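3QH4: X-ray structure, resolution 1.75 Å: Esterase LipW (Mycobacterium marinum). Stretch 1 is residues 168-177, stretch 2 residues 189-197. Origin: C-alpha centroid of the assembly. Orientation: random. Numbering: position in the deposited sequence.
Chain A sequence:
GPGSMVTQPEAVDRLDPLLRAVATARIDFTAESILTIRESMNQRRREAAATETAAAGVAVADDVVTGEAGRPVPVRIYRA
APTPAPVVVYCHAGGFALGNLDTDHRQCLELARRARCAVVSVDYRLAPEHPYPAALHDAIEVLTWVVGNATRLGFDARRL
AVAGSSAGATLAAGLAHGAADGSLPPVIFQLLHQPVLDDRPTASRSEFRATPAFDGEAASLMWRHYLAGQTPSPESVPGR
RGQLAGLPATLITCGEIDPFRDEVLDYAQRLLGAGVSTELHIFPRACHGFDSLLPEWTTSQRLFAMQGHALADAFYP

Stretch 1 168-177: GATLAAGLAH
Stretch 2, residues 189-197: FQLLHQPVL

How do the two backbones lie against each other? Residues 168-177 are helical throughout, with phi near -63° and psi near -40°, and the i to i+4 ladder runs from Ala-172 N to Gly-168 O (3.0 Å) as far as His-177 N to Ala-173 O (2.9 Å). Gln-190 to His-193 are extended strand residues, with phi from -126° to -91° and psi from 100° to 134°. Gln-194 then takes a left-handed turn (34/55), and Pro-195 (-70/141) and Val-196 (-79/123) continue as extended loop. Helix and strand run nearly antiparallel, at 159°, and their axes approach to 7.9 Å. The register pairs Ala-176 CA with Gln-190 CA at 6.7 Å, Ala-169 CA with Pro-195 CA at 5.0 Å, and Thr-170 CA with Val-196 CA at 5.6 Å.

What allows so close an approach? The helix meets the strand and loop largely through alanines. Ala-169, Ala-172 and Ala-176 point their CB atoms toward the other stretch, and Ala-173 lies sideways; a methyl fills the narrow gap without holding the backbones apart. Ala-169 is the most covered residue, its CB packing 3.5 Å from Pro-195 CB and 4.0 Å from His-193 O. The larger Leu-171, rotamer m,t, points away and leaves this face to small residues.

Which strand side chains reach the helix? Leu-192 leaves its backbone sideways, but chi1 m and chi2 t bring its end nearer. Its CD2 lies 4.1 Å from both Ala-169 CB and Ala-172 CB, 4.4 Å from Ala-173 CB, and 3.6 Å from Ala-169 O, so one branched apolar side chain serves several methyls. Gln-190 points toward the helix with chi1 p, chi2 t and chi3 -38°, which sets its OE1 3.4 Å from Ala-176 CB and 3.9 Å from Ala-173 CA. Its NE2 is hydrogen-bonded elsewhere in the structure, so the buried amide is not left wholly unpaired. The alternating Leu-191 (chi1 t, chi2 147°) points away.

Where is the polar link? Thr-170, in the helix with chi1 m (-44°), donates a hydrogen bond from its OG1 to the O of Val-196, beyond the turn, at 2.6 Å, the only one between the stretches. A short hydroxyl side chain suits a place where the backbones are already close, and it satisfies a buried carbonyl of the loop. Thr-170 OG1 also comes within 3.2 Å of Val-196 CB; Val-196 itself has chi1 t. Together the two stretches bury 381 Å², with this bond tying the loop to the helix.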

# COMPACT_ATOMS: atom_id res chain seq x y z
N GLY A 168 -3.17 2.21 -0.34
CA GLY A 168 -1.98 2.66 -1.09
C GLY A 168 -1.63 1.79 -2.28
O GLY A 168 -1.09 2.26 -3.28
N ALA A 169 -1.92 0.49 -2.18
CA ALA A 169 -1.71 -0.40 -3.33
C ALA A 169 -2.68 -0.10 -4.46
O ALA A 169 -2.34 -0.29 -5.61
CB ALA A 169 -1.74 -1.89 -2.89
N THR A 170 -3.86 0.41 -4.12
CA THR A 170 -4.84 0.86 -5.13
C THR A 170 -4.20 1.95 -5.98
O THR A 170 -4.27 1.93 -7.22
CB THR A 170 -6.12 1.42 -4.46
OG1 THR A 170 -6.52 0.56 -3.37
CG2 THR A 170 -7.25 1.49 -5.48
N LEU A 171 -3.55 2.89 -5.29
CA LEU A 171 -2.88 3.99 -5.98
C LEU A 171 -1.68 3.46 -6.80
O LEU A 171 -1.48 3.88 -7.94
CB LEU A 171 -2.41 5.04 -4.99
CG LEU A 171 -3.48 5.60 -4.06
CD1 LEU A 171 -2.81 6.51 -2.99
CD2 LEU A 171 -4.61 6.35 -4.83
N ALA A 172 -0.89 2.54 -6.22
CA ALA A 172 0.22 1.95 -6.94
C ALA A 172 -0.25 1.26 -8.21
O ALA A 172 0.39 1.35 -9.25
CB ALA A 172 0.96 0.94 -6.06
N ALA A 173 -1.39 0.57 -8.13
CA ALA A 173 -1.95 -0.10 -9.31
C ALA A 173 -2.32 0.96 -10.38
O ALA A 173 -2.21 0.72 -11.61
CB ALA A 173 -3.17 -0.91 -8.91
N GLY A 174 -2.77 2.12 -9.93
CA GLY A 174 -3.05 3.23 -10.87
C GLY A 174 -1.81 3.72 -11.58
O GLY A 174 -1.82 3.96 -12.80
N LEU A 175 -0.71 3.84 -10.84
CA LEU A 175 0.57 4.20 -11.44
C LEU A 175 0.99 3.12 -12.44
O LEU A 175 1.44 3.43 -13.54
CB LEU A 175 1.67 4.38 -10.38
CG LEU A 175 1.40 5.45 -9.31
CD1 LEU A 175 2.59 5.51 -8.35
CD2 LEU A 175 1.19 6.84 -9.98
N ALA A 176 0.86 1.85 -12.05
CA ALA A 176 1.20 0.75 -12.99
C ALA A 176 0.40 0.84 -14.30
O ALA A 176 0.95 0.59 -15.38
CB ALA A 176 0.97 -0.60 -12.33
N HIS A 177 -0.89 1.18 -14.19
CA HIS A 177 -1.73 1.32 -15.40
C HIS A 177 -1.28 2.48 -16.26
O HIS A 177 -1.22 2.34 -17.48
CB HIS A 177 -3.21 1.50 -15.07
CG HIS A 177 -3.98 2.10 -16.21
ND1 HIS A 177 -4.18 1.43 -17.40
CD2 HIS A 177 -4.56 3.32 -16.36
CE1 HIS A 177 -4.86 2.21 -18.23
NE2 HIS A 177 -5.12 3.35 -17.61
N PHE A 189 8.04 -3.10 -12.28
CA PHE A 189 7.50 -4.03 -11.30
C PHE A 189 6.47 -3.32 -10.46
O PHE A 189 6.63 -2.12 -10.17
CB PHE A 189 8.61 -4.54 -10.38
CG PHE A 189 8.25 -5.81 -9.64
CD1 PHE A 189 8.39 -7.05 -10.27
CD2 PHE A 189 7.77 -5.75 -8.33
CE1 PHE A 189 8.07 -8.23 -9.58
CE2 PHE A 189 7.40 -6.93 -7.64
CZ PHE A 189 7.57 -8.17 -8.27
N GLN A 190 5.44 -4.06 -10.04
CA GLN A 190 4.47 -3.52 -9.06
C GLN A 190 4.34 -4.47 -7.88
O GLN A 190 4.13 -5.68 -8.05
CB GLN A 190 3.09 -3.22 -9.70
CG GLN A 190 2.36 -4.42 -10.30
CD GLN A 190 0.97 -4.04 -10.85
OE1 GLN A 190 0.24 -3.22 -10.28
NE2 GLN A 190 0.65 -4.59 -12.02
N LEU A 191 4.38 -3.90 -6.68
CA LEU A 191 4.30 -4.71 -5.46
C LEU A 191 3.05 -4.28 -4.71
O LEU A 191 2.95 -3.12 -4.28
CB LEU A 191 5.57 -4.51 -4.62
CG LEU A 191 5.68 -5.34 -3.35
CD1 LEU A 191 7.16 -5.67 -3.10
CD2 LEU A 191 5.08 -4.56 -2.17
N LEU A 192 2.07 -5.17 -4.66
CA LEU A 192 0.75 -4.84 -4.11
C LEU A 192 0.53 -5.70 -2.86
O LEU A 192 0.19 -6.90 -2.94
CB LEU A 192 -0.36 -5.10 -5.15
CG LEU A 192 -0.16 -4.49 -6.54
CD1 LEU A 192 -1.27 -4.93 -7.48
CD2 LEU A 192 -0.10 -2.95 -6.48
N HIS A 193 0.74 -5.09 -1.70
CA HIS A 193 0.46 -5.79 -0.45
C HIS A 193 -0.97 -5.55 0.04
O HIS A 193 -1.41 -4.41 0.19
CB HIS A 193 1.50 -5.43 0.63
CG HIS A 193 1.24 -6.08 1.96
ND1 HIS A 193 0.95 -7.43 2.08
CD2 HIS A 193 1.23 -5.58 3.22
CE1 HIS A 193 0.76 -7.72 3.36
NE2 HIS A 193 0.90 -6.61 4.07
N GLN A 194 -1.65 -6.67 0.30
CA GLN A 194 -3.06 -6.72 0.74
C GLN A 194 -3.89 -5.58 0.09
O GLN A 194 -4.54 -4.81 0.81
CB GLN A 194 -3.13 -6.71 2.30
CG GLN A 194 -2.41 -5.51 2.93
CD GLN A 194 -2.37 -5.48 4.44
OE1 GLN A 194 -2.71 -6.45 5.11
NE2 GLN A 194 -1.94 -4.34 4.98
N PRO A 195 -3.86 -5.50 -1.26
CA PRO A 195 -4.46 -4.34 -1.95
C PRO A 195 -5.99 -4.25 -1.92
O PRO A 195 -6.70 -5.26 -1.95
CB PRO A 195 -4.00 -4.52 -3.40
CG PRO A 195 -3.85 -6.05 -3.58
CD PRO A 195 -3.28 -6.47 -2.22
N VAL A 196 -6.45 -3.03 -1.76
CA VAL A 196 -7.84 -2.68 -1.99
C VAL A 196 -7.99 -2.57 -3.51
O VAL A 196 -7.27 -1.78 -4.14
CB VAL A 196 -8.11 -1.34 -1.27
CG1 VAL A 196 -9.47 -0.81 -1.72
CG2 VAL A 196 -8.07 -1.57 0.27
N LEU A 197 -8.92 -3.33 -4.11
CA LEU A 197 -9.00 -3.43 -5.56
C LEU A 197 -10.36 -3.22 -6.17
O LEU A 197 -10.44 -2.77 -7.31
CB LEU A 197 -8.46 -4.81 -6.03
CG LEU A 197 -6.97 -4.99 -5.78
CD1 LEU A 197 -6.63 -6.43 -6.03
CD2 LEU A 197 -6.18 -4.10 -6.72